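Local coordinates for protein pilin (Clostridioides difficile, PDB 6T8S) that is the major type IV pilin and probably polymerises, as related pilins do, into the pilus fibres that extend from the cell surface, at residues Y70-V75 with L79-G84; V90-A95 with K131-V136; I109-T114 with N120-N125. All coordinates share one frame; numbering follows the deposited sequence.

Interaction 1 of 3, residues Y70-V75 with L79-G84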
# COMPACT_ATOMS: atom_id res chain seq x y z
N TYR A 70 -5.83 3.90 -3.55
CA TYR A 70 -4.69 4.15 -2.64
C TYR A 70 -5.05 5.30 -1.69
O TYR A 70 -5.74 6.25 -2.12
CB TYR A 70 -3.43 4.51 -3.43
CG TYR A 70 -2.84 3.42 -4.29
CD1 TYR A 70 -2.35 2.25 -3.72
CD2 TYR A 70 -2.67 3.58 -5.65
CE1 TYR A 70 -1.77 1.26 -4.49
CE2 TYR A 70 -2.08 2.60 -6.44
CZ TYR A 70 -1.62 1.43 -5.85
OH TYR A 70 -1.03 0.45 -6.60
N LYS A 71 -4.53 5.24 -0.47
CA LYS A 71 -4.41 6.43 0.42
C LYS A 71 -3.24 6.22 1.38
O LYS A 71 -2.73 5.09 1.46
CB LYS A 71 -5.75 6.74 1.11
CG LYS A 71 -6.18 5.80 2.21
CD LYS A 71 -7.47 6.28 2.93
CE LYS A 71 -7.22 7.34 3.99
NZ LYS A 71 -8.47 7.85 4.62
N LEU A 72 -2.83 7.29 2.06
CA LEU A 72 -1.70 7.27 3.02
C LEU A 72 -2.27 7.49 4.42
O LEU A 72 -3.03 8.46 4.59
CB LEU A 72 -0.72 8.39 2.66
CG LEU A 72 0.04 8.20 1.35
CD1 LEU A 72 0.87 9.42 1.03
CD2 LEU A 72 0.92 6.97 1.40
N ILE A 73 -1.90 6.60 5.35
CA ILE A 73 -2.31 6.67 6.77
C ILE A 73 -1.08 6.55 7.67
O ILE A 73 -0.06 5.93 7.28
CB ILE A 73 -3.38 5.61 7.11
CG1 ILE A 73 -2.82 4.18 7.03
CG2 ILE A 73 -4.62 5.83 6.24
CD1 ILE A 73 -3.80 3.11 7.48
N LYS A 74 -1.20 7.08 8.88
CA LYS A 74 -0.18 6.91 9.93
C LYS A 74 -0.69 5.81 10.86
O LYS A 74 -1.87 5.88 11.27
CB LYS A 74 0.10 8.26 10.59
CG LYS A 74 1.16 8.21 11.68
CD LYS A 74 1.77 9.55 11.98
CE LYS A 74 2.19 9.69 13.43
NZ LYS A 74 2.44 11.11 13.78
N VAL A 75 0.13 4.81 11.12
CA VAL A 75 -0.15 3.71 12.08
C VAL A 75 0.98 3.73 13.11
O VAL A 75 2.10 3.38 12.75
CB VAL A 75 -0.28 2.34 11.38
CG1 VAL A 75 -0.64 1.24 12.36
CG2 VAL A 75 -1.29 2.40 10.25
N LEU A 79 4.45 5.31 8.41
CA LEU A 79 3.65 5.66 7.21
C LEU A 79 3.26 4.37 6.49
O LEU A 79 4.16 3.56 6.20
CB LEU A 79 4.43 6.56 6.25
CG LEU A 79 3.66 6.93 4.98
CD1 LEU A 79 2.41 7.71 5.32
CD2 LEU A 79 4.54 7.71 4.02
N VAL A 80 1.97 4.23 6.17
CA VAL A 80 1.40 2.99 5.58
C VAL A 80 0.64 3.37 4.31
O VAL A 80 -0.16 4.34 4.32
CB VAL A 80 0.50 2.27 6.60
CG1 VAL A 80 -0.24 1.10 5.98
CG2 VAL A 80 1.31 1.83 7.81
N LEU A 81 0.87 2.61 3.24
CA LEU A 81 0.07 2.69 2.01
C LEU A 81 -1.14 1.77 2.21
O LEU A 81 -0.96 0.55 2.34
CB LEU A 81 0.92 2.27 0.81
CG LEU A 81 0.19 2.27 -0.53
CD1 LEU A 81 -0.23 3.67 -0.93
CD2 LEU A 81 1.05 1.62 -1.61
N GLN A 82 -2.33 2.36 2.29
CA GLN A 82 -3.60 1.62 2.31
C GLN A 82 -4.03 1.38 0.87
O GLN A 82 -3.99 2.33 0.05
CB GLN A 82 -4.65 2.41 3.11
CG GLN A 82 -6.04 1.78 3.06
CD GLN A 82 -7.03 2.54 3.92
OE1 GLN A 82 -6.65 3.11 4.95
NE2 GLN A 82 -8.29 2.57 3.51
N ILE A 83 -4.43 0.15 0.57
CA ILE A 83 -4.93 -0.24 -0.77
C ILE A 83 -6.36 -0.76 -0.57
O ILE A 83 -6.52 -1.87 -0.05
CB ILE A 83 -4.01 -1.28 -1.43
CG1 ILE A 83 -2.53 -0.90 -1.31
CG2 ILE A 83 -4.43 -1.51 -2.88
CD1 ILE A 83 -1.59 -1.94 -1.82
N GLY A 84 -7.33 0.04 -0.97
CA GLY A 84 -8.76 -0.30 -0.84
C GLY A 84 -9.46 0.63 0.12
O GLY A 84 -8.81 1.31 0.93

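Interaction 2 of 3, residues V90-A95 with K131-V136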
# COMPACT_ATOMS: atom_id res chain seq x y z
N VAL A 90 -8.63 -5.31 -2.13
CA VAL A 90 -7.75 -6.07 -3.07
C VAL A 90 -8.27 -7.50 -3.19
O VAL A 90 -8.95 -7.99 -2.26
CB VAL A 90 -6.28 -6.05 -2.62
CG1 VAL A 90 -5.81 -4.64 -2.31
CG2 VAL A 90 -6.01 -6.99 -1.47
N THR A 91 -7.91 -8.15 -4.29
CA THR A 91 -8.06 -9.61 -4.44
C THR A 91 -6.68 -10.21 -4.73
O THR A 91 -6.00 -9.72 -5.65
CB THR A 91 -9.13 -9.93 -5.49
OG1 THR A 91 -10.36 -9.39 -5.00
CG2 THR A 91 -9.29 -11.42 -5.73
N LEU A 92 -6.30 -11.22 -3.95
CA LEU A 92 -5.01 -11.95 -4.08
C LEU A 92 -5.26 -13.46 -4.01
O LEU A 92 -5.85 -13.93 -3.01
CB LEU A 92 -4.04 -11.51 -2.97
CG LEU A 92 -3.60 -10.05 -3.03
CD1 LEU A 92 -2.86 -9.66 -1.75
CD2 LEU A 92 -2.72 -9.81 -4.25
N THR A 93 -4.80 -14.18 -5.02
CA THR A 93 -4.54 -15.64 -4.93
C THR A 93 -3.34 -15.88 -4.01
O THR A 93 -2.59 -14.91 -3.72
CB THR A 93 -4.32 -16.22 -6.32
OG1 THR A 93 -3.06 -15.71 -6.77
CG2 THR A 93 -5.44 -15.88 -7.28
N GLU A 94 -3.13 -17.12 -3.59
CA GLU A 94 -1.93 -17.52 -2.81
C GLU A 94 -0.67 -17.21 -3.62
O GLU A 94 0.29 -16.67 -3.04
CB GLU A 94 -2.00 -19.00 -2.44
CG GLU A 94 -3.11 -19.32 -1.47
CD GLU A 94 -3.10 -20.74 -0.93
OE1 GLU A 94 -2.02 -21.38 -0.93
OE2 GLU A 94 -4.17 -21.21 -0.50
N ALA A 95 -0.69 -17.50 -4.93
CA ALA A 95 0.47 -17.25 -5.82
C ALA A 95 0.78 -15.74 -5.87
O ALA A 95 1.97 -15.38 -5.88
CB ALA A 95 0.23 -17.83 -7.19
N LYS A 131 -10.64 -7.36 0.29
CA LYS A 131 -10.33 -6.77 1.62
C LYS A 131 -9.27 -5.67 1.46
O LYS A 131 -8.38 -5.79 0.60
CB LYS A 131 -9.86 -7.84 2.60
CG LYS A 131 -10.82 -9.00 2.82
CD LYS A 131 -12.14 -8.60 3.44
CE LYS A 131 -13.08 -9.78 3.63
NZ LYS A 131 -14.43 -9.33 4.07
N VAL A 132 -9.34 -4.65 2.31
CA VAL A 132 -8.32 -3.58 2.36
C VAL A 132 -6.99 -4.20 2.80
O VAL A 132 -6.98 -5.04 3.71
CB VAL A 132 -8.76 -2.42 3.28
CG1 VAL A 132 -7.67 -1.35 3.35
CG2 VAL A 132 -10.08 -1.82 2.81
N LEU A 133 -5.91 -3.79 2.14
CA LEU A 133 -4.53 -4.27 2.38
C LEU A 133 -3.68 -3.06 2.77
O LEU A 133 -4.00 -1.94 2.37
CB LEU A 133 -3.99 -4.94 1.10
CG LEU A 133 -2.69 -5.73 1.26
CD1 LEU A 133 -2.92 -7.04 1.98
CD2 LEU A 133 -2.03 -5.99 -0.09
N TYR A 134 -2.61 -3.30 3.54
CA TYR A 134 -1.72 -2.27 4.10
C TYR A 134 -0.27 -2.65 3.82
O TYR A 134 0.12 -3.79 4.09
CB TYR A 134 -2.00 -2.15 5.60
CG TYR A 134 -3.42 -1.78 5.92
CD1 TYR A 134 -3.84 -0.46 5.91
CD2 TYR A 134 -4.36 -2.77 6.18
CE1 TYR A 134 -5.15 -0.12 6.22
CE2 TYR A 134 -5.67 -2.45 6.48
CZ TYR A 134 -6.07 -1.12 6.51
OH TYR A 134 -7.37 -0.81 6.79
N ILE A 135 0.52 -1.70 3.29
CA ILE A 135 1.99 -1.91 3.08
C ILE A 135 2.76 -0.76 3.74
O ILE A 135 2.58 0.41 3.35
CB ILE A 135 2.38 -2.08 1.60
CG1 ILE A 135 1.46 -3.05 0.85
CG2 ILE A 135 3.83 -2.53 1.52
CD1 ILE A 135 1.80 -3.23 -0.62
N VAL A 136 3.61 -1.09 4.70
CA VAL A 136 4.46 -0.07 5.39
C VAL A 136 5.38 0.57 4.34
O VAL A 136 6.08 -0.18 3.63
CB VAL A 136 5.28 -0.70 6.52
CG1 VAL A 136 6.24 0.31 7.13
CG2 VAL A 136 4.37 -1.27 7.60

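Interaction 3 of 3, residues I109-T114 with N120-N125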
# COMPACT_ATOMS: atom_id res chain seq x y z
N ILE A 109 3.68 -6.07 4.85
CA ILE A 109 2.33 -6.27 4.26
C ILE A 109 1.39 -6.86 5.32
O ILE A 109 1.70 -7.96 5.85
CB ILE A 109 2.38 -7.14 2.99
CG1 ILE A 109 3.47 -6.67 2.02
CG2 ILE A 109 1.00 -7.16 2.33
CD1 ILE A 109 3.84 -7.70 1.00
N TYR A 110 0.28 -6.19 5.59
CA TYR A 110 -0.68 -6.54 6.68
C TYR A 110 -2.10 -6.54 6.12
O TYR A 110 -2.42 -5.73 5.22
CB TYR A 110 -0.46 -5.59 7.87
CG TYR A 110 0.88 -5.75 8.53
CD1 TYR A 110 1.08 -6.66 9.57
CD2 TYR A 110 1.99 -5.06 8.08
CE1 TYR A 110 2.32 -6.83 10.16
CE2 TYR A 110 3.25 -5.24 8.64
CZ TYR A 110 3.42 -6.12 9.70
OH TYR A 110 4.65 -6.32 10.26
N THR A 111 -2.94 -7.45 6.64
CA THR A 111 -4.37 -7.59 6.26
C THR A 111 -5.28 -6.82 7.24
O THR A 111 -6.49 -6.72 6.95
CB THR A 111 -4.75 -9.07 6.15
OG1 THR A 111 -4.47 -9.72 7.39
CG2 THR A 111 -3.98 -9.77 5.04
N SER A 112 -4.75 -6.31 8.35
CA SER A 112 -5.51 -5.46 9.30
C SER A 112 -4.59 -4.47 10.03
O SER A 112 -3.39 -4.76 10.18
CB SER A 112 -6.27 -6.31 10.31
OG SER A 112 -5.36 -6.94 11.20
N VAL A 113 -5.16 -3.36 10.47
CA VAL A 113 -4.50 -2.36 11.35
C VAL A 113 -5.56 -1.80 12.29
O VAL A 113 -6.75 -1.84 11.93
CB VAL A 113 -3.84 -1.22 10.54
CG1 VAL A 113 -2.74 -1.73 9.62
CG2 VAL A 113 -4.87 -0.42 9.75
N THR A 114 -5.12 -1.32 13.45
CA THR A 114 -5.82 -0.29 14.26
C THR A 114 -5.05 1.03 14.06
O THR A 114 -4.07 1.01 13.28
CB THR A 114 -5.97 -0.79 15.71
OG1 THR A 114 -4.69 -0.78 16.32
CG2 THR A 114 -6.58 -2.17 15.78
N ASN A 120 -2.49 -8.69 11.41
CA ASN A 120 -2.01 -10.03 10.96
C ASN A 120 -1.19 -9.84 9.68
O ASN A 120 -1.67 -9.28 8.69
CB ASN A 120 -3.14 -11.05 10.75
CG ASN A 120 -3.47 -11.92 11.97
OD1 ASN A 120 -2.80 -11.89 13.01
ND2 ASN A 120 -4.51 -12.72 11.85
N PRO A 121 0.09 -10.27 9.65
CA PRO A 121 0.89 -10.14 8.43
C PRO A 121 0.38 -11.05 7.31
O PRO A 121 -0.04 -12.17 7.59
CB PRO A 121 2.30 -10.57 8.87
CG PRO A 121 2.11 -11.39 10.13
CD PRO A 121 0.84 -10.86 10.77
N LEU A 122 0.41 -10.56 6.06
CA LEU A 122 0.17 -11.43 4.88
C LEU A 122 1.20 -12.57 4.93
O LEU A 122 2.35 -12.30 5.29
CB LEU A 122 0.32 -10.61 3.60
CG LEU A 122 -0.12 -11.30 2.30
CD1 LEU A 122 -1.63 -11.36 2.17
CD2 LEU A 122 0.46 -10.58 1.08
N THR A 123 0.79 -13.79 4.58
CA THR A 123 1.71 -14.94 4.39
C THR A 123 1.68 -15.41 2.94
O THR A 123 0.75 -15.03 2.18
CB THR A 123 1.37 -16.12 5.33
OG1 THR A 123 0.30 -16.86 4.74
CG2 THR A 123 0.99 -15.66 6.72
N SER A 124 2.63 -16.26 2.57
CA SER A 124 2.77 -16.81 1.20
C SER A 124 1.59 -17.75 0.88
O SER A 124 1.41 -18.06 -0.29
CB SER A 124 4.10 -17.47 1.03
OG SER A 124 4.22 -18.56 1.92
N ASN A 125 0.80 -18.16 1.88
CA ASN A 125 -0.39 -19.04 1.70
C ASN A 125 -1.70 -18.26 1.87
O ASN A 125 -2.75 -18.92 1.87
CB ASN A 125 -0.38 -20.21 2.68
CG ASN A 125 0.81 -21.12 2.48
OD1 ASN A 125 1.18 -21.41 1.35
ND2 ASN A 125 1.42 -21.57 3.56
O HOH W 1 3.72 -9.88 5.82

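Interaction 1 of 3, residues Y70-V75 with L79-G84
Lys71 and Gln82, with Ile73 and Val80, are the hydrogen-bonded pairs of an antiparallel beta hairpin between 70-75 and 79-84. Each pair makes two backbone bonds; Ile73 N reaches Val80 O at 3.0 Å, almost straight. In the non-hydrogen-bonded pair Tyr70-Ile83, the CA-H of Tyr70 points at Gln82 O.

Side chains alternate between two faces. On the one bearing Lys71, Ile73, Val80 and Gln82, the aliphatic chain of Lys71 runs alongside Gln82, its CG 3.8 Å from Gln82 CD. In Gln82, with CG anti to the backbone N (chi1 174°) and the chain straight beyond it, the carboxamide is carried alongside the lysine methylenes, while OE1 lies 3.6 Å from Ile73 CG2. Its NE2 bonds to Gly84 O at 2.9 Å, in the amide plane, which fixes the rotation of the carboxamide. At the far end of the hairpin Val75, the last residue of its strand, turns CG2 to Val80 CG2 at 3.6 Å, a fit of beta-branched residues well suited to strands.

On the other face, Ile83 CG1 lies at the edge of the Tyr70 ring, 3.9 Å from CE1, while Leu81 comes at the ring obliquely, its CD1 3.8 Å from Tyr70 CD1. Leu72 and Leu79 continue this apolar row.

Further out, helix 9-37 covers that row through Val19 on Ile83 and Ala30 on Leu79, and Asp22 hydrogen-bonds Tyr70 OH, giving the hydroxyl of a buried ring a polar partner. Tyr134 of strand 128-138 packs on Ile73 and Val80.

The chemistry is thus two-sided: leucine, isoleucine and tyrosine seal the helix against the sheet, whereas Lys71 and Gln82 spend their carbons on packing and end at carbonyl acceptors, Lys71 NZ at Gln47 O and Gln82 NE2 at Gly84 O, on a more open face.

Interaction 2 of 3, residues V90-A95 with K131-V136
Val90 and Lys131 form an antiparallel hydrogen-bonded pair where the short strand 90-92 meets strand 128-138. Val90 N donates to Lys131 O at 2.8 Å, coming from above the carbonyl plane, and Lys131 N returns a 3.1 Å bond to Val90 O that lies in the plane of its acceptor.

Followed outward, the valine side chain first meets Lys131 O, 3.9 Å from CB. With chi1 at -50°, CG2 lies between the backbone N and the carbonyl carbon, and this turns it to within 3.4 Å of that same oxygen. The two methyls then straddle Leu133 CB, each 3.9 Å from it, the valine crossing the leucine at about a right angle. A compact branched residue suits this spot, offering two methyls to one methylene. Leu133, with CG anti to its backbone N (chi1 -168°), carries CD2 onward to Leu92 CD1, 4.1 Å away, so a longer leucine fills the span where the strands have diverged.

Beyond Leu92 the Thr93 side chain caps a backbone N in the first turn of helix 94-104, and Gln96 OE1 accepts from Thr93 N, the reciprocal pattern of a capping box. Val90 also packs on Ile83 of strand 78-83 and on Val128, Leu92 likewise touches Val128, and Ile135 rests on Tyr23 of helix 9-37. Strand 90-92 thus leads from strand 128-138 into helix 94-104.

Interaction 3 of 3, residues I109-T114 with N120-N125
Tyr110 and Pro121 face each other in a single backbone bridge that closes the loop between them, the first part of the connection from strand 109-110 to strand 128-138. Two bonds frame the bridge: Leu122 N to Ile109 O, 2.9 Å, with the donor above the carbonyl plane, and Thr111 N to Asn120 O, 3.0 Å and almost straight at 175°. Thr111 OG1 also donates to Asn120 O, at 3.1 Å; with chi1 57° the hydroxyl sits between the backbone N and the carbonyl carbon, on the side where its N-H already points to Asn120 O, and one threonine grips that oxygen twice. Asn120 N makes a weak bond to Ser112 OG.

Proline suits position 121, since the bridge asks for no N-H there; Pro121 CB lies 4.0 Å from Tyr110 CE1, the two side chains meeting at a slant. Next to the bridge, Ile109 CG2 packs against Leu122 CD2 at 3.7 Å, and both residues turn into the core against helix 94-104, Ile109 on Leu100 and Leu101, Leu122 on Ser97. After Leu122 the chain makes an ST turn, Thr123 OG1 accepting from Asn125 N. A water completes the join, donating to Ile109 O and to Leu122 O, each at 2.8 Å.

From the N terminus, helix 9-37 comes first and lies along one face of the sheet. Interaction 1 then closes a tight hairpin loop and ends before interaction 2 begins. Interaction 2 spans a much longer excursion, from 90-95 to 131-136, that holds the rest of helix 94-104, strand 109-110 and the loop after it; interaction 3 falls wholly within that span and closes a smaller loop. Strand 128-138 unites all three: Leu133 O and Ile135 O probably accept from Ile83 N and Leu81 N of the hairpin, and Tyr134 O from Tyr110 N of interaction 3. Val75 CG1 touches Thr114 O, a direct contact between interactions 1 and 3.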